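Local coordinates for VP4 protein (Tellina virus 1, PDB 3P06) that probably acts as a serine protease that cuts the viral polyprotein into its final products, captured here as an intramolecular acyl-enzyme, at residues 125-130 against 164-169; 36-41 against 77-82; 56-59 against 63-66. One frame throughout, in Å; residues are numbered along the deposited sequence.

Contact 1. Residues 125-130 against 164-169; sequences GAVESG and VTLEQL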
loop_
_atom_site.group_PDB
_atom_site.type_symbol
_atom_site.label_atom_id
_atom_site.label_comp_id
_atom_site.label_asym_id
_atom_site.label_seq_id
_atom_site.Cartn_x
_atom_site.Cartn_y
_atom_site.Cartn_z
ATOM N N GLY A 125 6.116 -4.507 2.618
ATOM C CA GLY A 125 6.513 -5.762 3.227
ATOM C C GLY A 125 5.306 -6.612 3.599
ATOM O O GLY A 125 4.209 -6.093 3.784
ATOM N N ALA A 126 5.526 -7.916 3.710
ATOM C CA ALA A 126 4.525 -8.863 4.101
ATOM C C ALA A 126 4.603 -8.948 5.625
ATOM O O ALA A 126 5.621 -8.589 6.212
ATOM C CB ALA A 126 4.819 -10.228 3.461
ATOM N N VAL A 127 3.542 -9.403 6.268
ATOM C CA VAL A 127 3.512 -9.446 7.741
ATOM C C VAL A 127 3.226 -10.849 8.162
ATOM O O VAL A 127 2.347 -11.504 7.594
ATOM C CB VAL A 127 2.471 -8.443 8.368
ATOM C CG1 VAL A 127 2.376 -8.563 9.952
ATOM C CG2 VAL A 127 2.788 -6.985 7.933
ATOM N N GLU A 128 3.987 -11.333 9.135
ATOM C CA GLU A 128 3.792 -12.700 9.704
ATOM C C GLU A 128 4.053 -12.628 11.202
ATOM O O GLU A 128 5.139 -12.162 11.613
ATOM C CB GLU A 128 4.734 -13.713 9.045
ATOM C CG GLU A 128 6.215 -13.269 9.095
ATOM C CD GLU A 128 6.942 -13.683 10.430
ATOM O OE1 GLU A 128 6.621 -14.770 11.008
ATOM O OE2 GLU A 128 7.843 -12.917 10.904
ATOM N N SER A 129 3.051 -12.999 12.014
ATOM C CA SER A 129 3.157 -12.939 13.497
ATOM C C SER A 129 3.782 -11.636 14.052
ATOM O O SER A 129 4.794 -11.687 14.776
ATOM C CB SER A 129 3.991 -14.109 13.986
ATOM O OG SER A 129 3.640 -15.267 13.271
ATOM N N GLY A 130 3.216 -10.487 13.686
ATOM C CA GLY A 130 3.661 -9.195 14.206
ATOM C C GLY A 130 5.028 -8.701 13.761
ATOM O O GLY A 130 5.576 -7.723 14.315
ATOM N N VAL A 164 11.472 -3.655 11.599
ATOM C CA VAL A 164 11.390 -5.088 11.680
ATOM C C VAL A 164 10.059 -5.541 12.291
ATOM O O VAL A 164 9.477 -6.519 11.842
ATOM C CB VAL A 164 12.618 -5.658 12.435
ATOM C CG1 VAL A 164 12.520 -7.184 12.514
ATOM C CG2 VAL A 164 13.907 -5.267 11.682
ATOM N N THR A 165 9.570 -4.835 13.297
ATOM C CA THR A 165 8.343 -5.250 13.989
ATOM C C THR A 165 7.178 -4.292 13.643
ATOM O O THR A 165 7.398 -3.160 13.276
ATOM C CB THR A 165 8.501 -5.321 15.555
ATOM O OG1 THR A 165 8.630 -3.999 16.065
ATOM C CG2 THR A 165 9.735 -6.161 16.006
ATOM N N LEU A 166 5.950 -4.777 13.767
ATOM C CA LEU A 166 4.770 -3.932 13.551
ATOM C C LEU A 166 4.820 -2.762 14.568
ATOM O O LEU A 166 4.511 -1.614 14.210
ATOM C CB LEU A 166 3.493 -4.760 13.728
ATOM C CG LEU A 166 3.037 -5.616 12.554
ATOM C CD1 LEU A 166 1.589 -6.019 12.851
ATOM C CD2 LEU A 166 3.141 -4.817 11.246
ATOM N N GLU A 167 5.272 -3.038 15.795
ATOM C CA GLU A 167 5.461 -1.952 16.765
ATOM C C GLU A 167 6.418 -0.834 16.269
ATOM O O GLU A 167 6.102 0.367 16.397
ATOM C CB GLU A 167 5.854 -2.468 18.164
ATOM C CG GLU A 167 5.789 -1.394 19.236
ATOM C CD GLU A 167 4.552 -0.451 19.075
ATOM O OE1 GLU A 167 3.377 -0.933 18.915
ATOM O OE2 GLU A 167 4.763 0.792 19.096
ATOM N N GLN A 168 7.551 -1.217 15.676
ATOM C CA GLN A 168 8.458 -0.197 15.083
ATOM C C GLN A 168 7.837 0.562 13.914
ATOM O O GLN A 168 8.026 1.768 13.786
ATOM C CB GLN A 168 9.756 -0.782 14.587
ATOM C CG GLN A 168 10.684 -1.188 15.707
ATOM C CD GLN A 168 11.667 -2.220 15.219
ATOM O OE1 GLN A 168 11.659 -2.610 14.031
ATOM N NE2 GLN A 168 12.507 -2.677 16.104
ATOM N N LEU A 169 7.099 -0.150 13.068
ATOM C CA LEU A 169 6.480 0.471 11.918
ATOM C C LEU A 169 5.437 1.506 12.401
ATOM O O LEU A 169 5.360 2.621 11.854
ATOM C CB LEU A 169 5.819 -0.617 11.059
ATOM C CG LEU A 169 4.971 -0.123 9.891
ATOM C CD1 LEU A 169 5.758 0.678 8.907
ATOM C CD2 LEU A 169 4.307 -1.280 9.214
#
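Val-127 and Leu-166 are brought together by their first torsions. Val-127 has CG1 anti to its backbone N (chi1 176°), which sets both methyls toward the helix start. Leu-166 has CG anti to its carbonyl carbon (chi1 -81°), and its forked end meets the valine. The two side chains touch tip to tip. Val-127 CG1 lies 3.9 Å from Leu-166 CD1. The second branches also pair, with Val-127 CG2 4.0 Å from Leu-166 CD2. Leu-166 CD1 further rests on the backbone of the turn, 4.0 Å from Gly-130 CA.

One polar bond joins the segments. Leu-166 N donates to Gly-130 O at 3.0 Å. The N-H points almost straight at the oxygen (174°), but the donor sits above the carbonyl plane. Gly-130 closes the turn between strands 127-128 and 131-132, and its positive phi suits a residue without a side chain.

Thr-165 caps helix 166-173. Thr-165 OG1 accepts from Gln-168 N at 3.0 Å. In return Gln-168 OE1 accepts from Thr-165 N at 3.1 Å, which completes a capping box. Gln-168 OE1 takes a second bond from Val-164 N at 2.7 Å, almost in line with the amide C=O.

Around this, Leu-166 also packs on Cys-108 of helix 104-111 and on Pro-71. Val-127 N is bonded to Glu-104 OE1, and Gly-125 pairs through its backbone with Ser-102, the predicted nucleophile.

The first turn of a helix has N-H groups that no preceding turn can bond. Here the N-H of Leu-166 is taken by the hairpin carbonyl and that of Gln-168 by the threonine hydroxyl. The chemistry thus ties the helix start to the hairpin through one polar link beside a small apolar patch.

Contact 2. Residues 36-41 against 77-82; sequences EHIKNP and TVLPVV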
loop_
_atom_site.group_PDB
_atom_site.type_symbol
_atom_site.label_atom_id
_atom_site.label_comp_id
_atom_site.label_asym_id
_atom_site.label_seq_id
_atom_site.Cartn_x
_atom_site.Cartn_y
_atom_site.Cartn_z
ATOM N N GLU A 36 -16.514 0.460 -3.618
ATOM C CA GLU A 36 -17.247 0.972 -4.754
ATOM C C GLU A 36 -16.295 1.680 -5.756
ATOM O O GLU A 36 -16.678 1.969 -6.870
ATOM C CB GLU A 36 -18.378 1.898 -4.277
ATOM C CG GLU A 36 -17.845 3.280 -3.754
ATOM C CD GLU A 36 -17.401 3.282 -2.209
ATOM O OE1 GLU A 36 -17.371 2.178 -1.515
ATOM O OE2 GLU A 36 -17.083 4.434 -1.713
ATOM N N HIS A 37 -15.055 1.959 -5.364
ATOM C CA HIS A 37 -14.093 2.565 -6.281
ATOM C C HIS A 37 -13.162 1.547 -6.962
ATOM O O HIS A 37 -12.327 1.903 -7.819
ATOM C CB HIS A 37 -13.308 3.649 -5.547
ATOM C CG HIS A 37 -14.201 4.736 -5.033
ATOM N ND1 HIS A 37 -14.866 5.598 -5.881
ATOM C CD2 HIS A 37 -14.644 5.019 -3.780
ATOM C CE1 HIS A 37 -15.615 6.432 -5.171
ATOM N NE2 HIS A 37 -15.489 6.109 -3.890
ATOM N N ILE A 38 -13.354 0.267 -6.645
ATOM C CA ILE A 38 -12.579 -0.793 -7.320
ATOM C C ILE A 38 -13.102 -0.937 -8.744
ATOM O O ILE A 38 -14.273 -1.201 -8.954
ATOM C CB ILE A 38 -12.648 -2.121 -6.564
ATOM C CG1 ILE A 38 -12.083 -1.936 -5.154
ATOM C CG2 ILE A 38 -11.976 -3.272 -7.416
ATOM C CD1 ILE A 38 -12.518 -3.061 -4.166
ATOM N N LYS A 39 -12.266 -0.709 -9.750
ATOM C CA LYS A 39 -12.766 -0.854 -11.146
ATOM C C LYS A 39 -12.053 -1.976 -11.939
ATOM O O LYS A 39 -12.207 -2.072 -13.149
ATOM C CB LYS A 39 -12.732 0.480 -11.886
ATOM C CG LYS A 39 -13.714 1.539 -11.279
ATOM C CD LYS A 39 -14.146 2.603 -12.288
ATOM C CE LYS A 39 -14.827 3.739 -11.581
ATOM N NZ LYS A 39 -16.127 3.238 -11.094
ATOM N N ASN A 40 -11.306 -2.852 -11.258
ATOM C CA ASN A 40 -10.751 -4.021 -11.931
ATOM C C ASN A 40 -11.555 -5.229 -11.387
ATOM O O ASN A 40 -11.527 -5.481 -10.186
ATOM C CB ASN A 40 -9.236 -4.161 -11.730
ATOM C CG ASN A 40 -8.648 -5.358 -12.520
ATOM O OD1 ASN A 40 -9.312 -6.370 -12.724
ATOM N ND2 ASN A 40 -7.449 -5.207 -13.008
ATOM N N PRO A 41 -12.321 -5.913 -12.266
ATOM C CA PRO A 41 -13.151 -7.031 -11.818
ATOM C C PRO A 41 -12.300 -8.263 -11.317
ATOM O O PRO A 41 -12.857 -9.217 -10.771
ATOM C CB PRO A 41 -13.973 -7.416 -13.076
ATOM C CG PRO A 41 -13.118 -6.976 -14.255
ATOM C CD PRO A 41 -12.375 -5.708 -13.740
ATOM N N THR A 77 -9.237 -0.661 2.395
ATOM C CA THR A 77 -9.397 -0.930 0.970
ATOM C C THR A 77 -8.060 -0.577 0.363
ATOM O O THR A 77 -7.549 0.486 0.689
ATOM C CB THR A 77 -10.481 -0.021 0.375
ATOM O OG1 THR A 77 -11.693 -0.302 1.078
ATOM C CG2 THR A 77 -10.695 -0.293 -1.211
ATOM N N VAL A 78 -7.490 -1.473 -0.476
ATOM C CA VAL A 78 -6.220 -1.215 -1.129
ATOM C C VAL A 78 -6.566 -0.736 -2.517
ATOM O O VAL A 78 -7.233 -1.473 -3.278
ATOM C CB VAL A 78 -5.364 -2.520 -1.113
ATOM C CG1 VAL A 78 -4.005 -2.261 -1.563
ATOM C CG2 VAL A 78 -5.226 -2.985 0.400
ATOM N N LEU A 79 -6.183 0.502 -2.859
ATOM C CA LEU A 79 -6.608 1.070 -4.157
ATOM C C LEU A 79 -5.378 1.581 -4.850
ATOM O O LEU A 79 -4.487 2.096 -4.208
ATOM C CB LEU A 79 -7.591 2.265 -3.923
ATOM C CG LEU A 79 -9.007 1.902 -3.458
ATOM C CD1 LEU A 79 -9.793 3.187 -3.111
ATOM C CD2 LEU A 79 -9.781 1.124 -4.559
ATOM N N PRO A 80 -5.329 1.458 -6.161
ATOM C CA PRO A 80 -4.276 2.151 -6.855
ATOM C C PRO A 80 -4.408 3.693 -6.748
ATOM O O PRO A 80 -5.518 4.203 -6.793
ATOM C CB PRO A 80 -4.511 1.791 -8.312
ATOM C CG PRO A 80 -5.961 1.438 -8.435
ATOM C CD PRO A 80 -6.348 0.861 -7.052
ATOM N N VAL A 81 -3.293 4.425 -6.745
ATOM C CA VAL A 81 -3.372 5.892 -6.690
ATOM C C VAL A 81 -2.372 6.453 -7.654
ATOM O O VAL A 81 -1.257 5.892 -7.822
ATOM C CB VAL A 81 -3.126 6.443 -5.265
ATOM C CG1 VAL A 81 -4.132 5.832 -4.267
ATOM C CG2 VAL A 81 -1.710 6.174 -4.778
ATOM N N VAL A 82 -2.741 7.525 -8.340
ATOM C CA VAL A 82 -1.747 8.162 -9.210
ATOM C C VAL A 82 -1.267 9.462 -8.583
ATOM O O VAL A 82 -0.306 10.083 -9.087
ATOM C CB VAL A 82 -2.296 8.400 -10.674
ATOM C CG1 VAL A 82 -2.413 7.047 -11.427
ATOM C CG2 VAL A 82 -3.674 9.167 -10.720
#
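His-37 is the first residue of the loop to meet strand 75-81. His-37 CB lies 4.3 Å from Leu-79 CD1, and His-37 C lies 4.2 Å from Leu-79 CD2. The imidazole itself has other partners. Glu-36 CG covers one face of the His-37 ring from 3.6 Å above the plane, near the edge of the ring, and NE2 is hydrogen-bonded to a glycerol, probably from the crystallisation liquor.

Ile-38 follows and carries the closest approach. CG1 is anti to the carbonyl carbon (chi1 -60°), which sends this longer branch to the strand. Ile-38 CG1 sits 3.9 Å from Leu-79 CD2, and the two side chains cross at about a right angle. Farther out, Ile-38 CD1 makes a looser contact with Thr-77 CG2 at 4.4 Å. The hydroxyl of Thr-77 is used by the start of the same loop, where OG1 bonds to Gly-32 O and Leu-34 N.

Gln-95 holds the loop on both sides of Ile-38: NE2 donates to His-37 O, OE1 accepts from Lys-39 N, and its backbone O accepts from Asn-40 ND2.

The segments themselves meet by apolar contact alone. Thr-77 and Leu-79, two residues apart, offer the same side of the strand. This is a connecting loop, between strands 21-31 and 45-48, packed over an inner strand of the mixed beta sheet in the S50 peptidase.

Contact 3. Residues 56-59 against 63-66; sequences YGLS and NIDE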
loop_
_atom_site.group_PDB
_atom_site.type_symbol
_atom_site.label_atom_id
_atom_site.label_comp_id
_atom_site.label_asym_id
_atom_site.label_seq_id
_atom_site.Cartn_x
_atom_site.Cartn_y
_atom_site.Cartn_z
ATOM N N TYR A 56 -10.515 -5.026 1.479
ATOM C CA TYR A 56 -11.052 -5.019 0.130
ATOM C C TYR A 56 -9.964 -4.688 -0.862
ATOM O O TYR A 56 -8.989 -4.032 -0.526
ATOM C CB TYR A 56 -12.148 -3.896 0.026
ATOM C CG TYR A 56 -13.305 -4.003 1.003
ATOM C CD1 TYR A 56 -14.513 -4.611 0.609
ATOM C CD2 TYR A 56 -13.204 -3.487 2.343
ATOM C CE1 TYR A 56 -15.601 -4.675 1.473
ATOM C CE2 TYR A 56 -14.320 -3.537 3.240
ATOM C CZ TYR A 56 -15.493 -4.150 2.797
ATOM O OH TYR A 56 -16.572 -4.247 3.615
ATOM N N GLY A 57 -10.191 -5.049 -2.133
ATOM C CA GLY A 57 -9.348 -4.586 -3.229
ATOM C C GLY A 57 -8.345 -5.710 -3.607
ATOM O O GLY A 57 -7.512 -5.509 -4.460
ATOM N N LEU A 58 -8.441 -6.878 -2.965
ATOM C CA LEU A 58 -7.534 -8.010 -3.216
ATOM C C LEU A 58 -7.948 -8.850 -4.395
ATOM O O LEU A 58 -9.112 -8.865 -4.723
ATOM C CB LEU A 58 -7.446 -8.921 -1.981
ATOM C CG LEU A 58 -7.136 -8.143 -0.712
ATOM C CD1 LEU A 58 -7.049 -9.095 0.503
ATOM C CD2 LEU A 58 -5.826 -7.278 -0.861
ATOM N N SER A 59 -7.008 -9.615 -4.980
ATOM C CA SER A 59 -7.365 -10.520 -6.055
ATOM C C SER A 59 -6.999 -11.940 -5.642
ATOM O O SER A 59 -6.440 -12.119 -4.560
ATOM C CB SER A 59 -6.673 -10.122 -7.351
ATOM O OG SER A 59 -5.397 -10.724 -7.407
ATOM N N ASN A 63 -2.105 -13.990 -1.264
ATOM C CA ASN A 63 -2.276 -15.131 -0.338
ATOM C C ASN A 63 -3.334 -14.722 0.691
ATOM O O ASN A 63 -3.018 -13.972 1.648
ATOM C CB ASN A 63 -0.963 -15.429 0.401
ATOM C CG ASN A 63 -1.036 -16.704 1.279
ATOM O OD1 ASN A 63 -2.102 -17.145 1.742
ATOM N ND2 ASN A 63 0.109 -17.285 1.508
ATOM N N ILE A 64 -4.567 -15.208 0.511
ATOM C CA ILE A 64 -5.660 -14.795 1.371
ATOM C C ILE A 64 -5.539 -15.329 2.809
ATOM O O ILE A 64 -5.911 -14.627 3.748
ATOM C CB ILE A 64 -7.071 -15.148 0.791
ATOM C CG1 ILE A 64 -7.177 -14.706 -0.675
ATOM C CG2 ILE A 64 -8.162 -14.416 1.623
ATOM C CD1 ILE A 64 -7.202 -13.156 -0.841
ATOM N N ASP A 65 -5.019 -16.554 2.954
ATOM C CA ASP A 65 -4.745 -17.149 4.268
ATOM C C ASP A 65 -3.818 -16.280 5.122
ATOM O O ASP A 65 -4.035 -16.155 6.320
ATOM C CB ASP A 65 -4.107 -18.557 4.128
ATOM C CG ASP A 65 -5.080 -19.604 3.542
ATOM O OD1 ASP A 65 -6.298 -19.326 3.468
ATOM O OD2 ASP A 65 -4.637 -20.716 3.148
ATOM N N GLU A 66 -2.749 -15.729 4.524
ATOM C CA GLU A 66 -1.881 -14.800 5.236
ATOM C C GLU A 66 -2.600 -13.452 5.497
ATOM O O GLU A 66 -2.407 -12.868 6.536
ATOM C CB GLU A 66 -0.579 -14.551 4.447
ATOM C CG GLU A 66 0.519 -13.828 5.240
ATOM C CD GLU A 66 1.769 -13.442 4.355
ATOM O OE1 GLU A 66 2.165 -14.235 3.469
ATOM O OE2 GLU A 66 2.332 -12.346 4.570
#
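Ile-64 CD1 makes both direct contacts of this buried patch. Ile-64 CD1 lies 3.9 Å from Ser-59 O and 4.3 Å from Leu-58 CD1. The meeting with leucine is methyl to methyl. The approach to the carbonyl oxygen is plain packing.

Two torsions put the methyl there. CG1 is anti to the carbonyl carbon (chi1 -48°), and the next torsion (chi2 -69°) bends CD1 back rather than extending it. The tip therefore reaches the end of strand 54-58, although the side chain leaves the backbone alongside 56-59, not facing it. The backbones stay well apart, with Leu-58 CA 8.4 Å from Ile-64 CA.

The next shell surrounds each partner. Leu-58 follows Gly-57, where the chain turns a corner at a positive phi that suits glycine. Strand 45-48 borders the patch as well: the side chains of Leu-58 and Ile-64 both rest on its Ala-47. Ser-59 turns its side chain away from the helix, and OG is hydrogen-bonded to Leu-98 O, Gln-97 NE2 and Met-61 N. Three bonds grip this hydroxyl.

On the helix side, Asn-63 is the N-cap. Asn-63 OD1 accepts from Glu-66 N at 3.2 Å. The N-H points fairly well at the oxygen (161°), yet the donor stands above the amide plane. This ties the asparagine side chain to the first turn of the helix. Asn-63 N is bonded in turn to Asn-101 OD1, next to the predicted nucleophile Ser-102.

Strand 54-58, helix 64-67 and strand 75-81 form a beta-alpha-beta unit. Its two strands are parallel neighbours in the mixed sheet, and this contact packs the short crossover helix against the first of them.

How the contacts relate
Contact 3 is nested in the chain loop closed by contact 2, and both reach the same sheet. Val-78 N lies 3.0 Å from Tyr-56 O, a probable hydrogen bond between neighbouring strands. Ile-38 CD1 also packs 3.6 Å from Gly-57 CA. Contact 1 comes later in the chain, its centre about 17 Å from that of contact 3. They meet where Val-127 O is 3.1 Å from Glu-66 OE2, a packing contact. Contacts 1 and 2 do not touch; their centres are about 24 Å apart. The side chains of Val-127 and Leu-58 lie about 9 and 10 Å from that of Ser-102, the predicted nucleophile, so contacts 1 and 3 lie near the active site, while contact 2 is away from it.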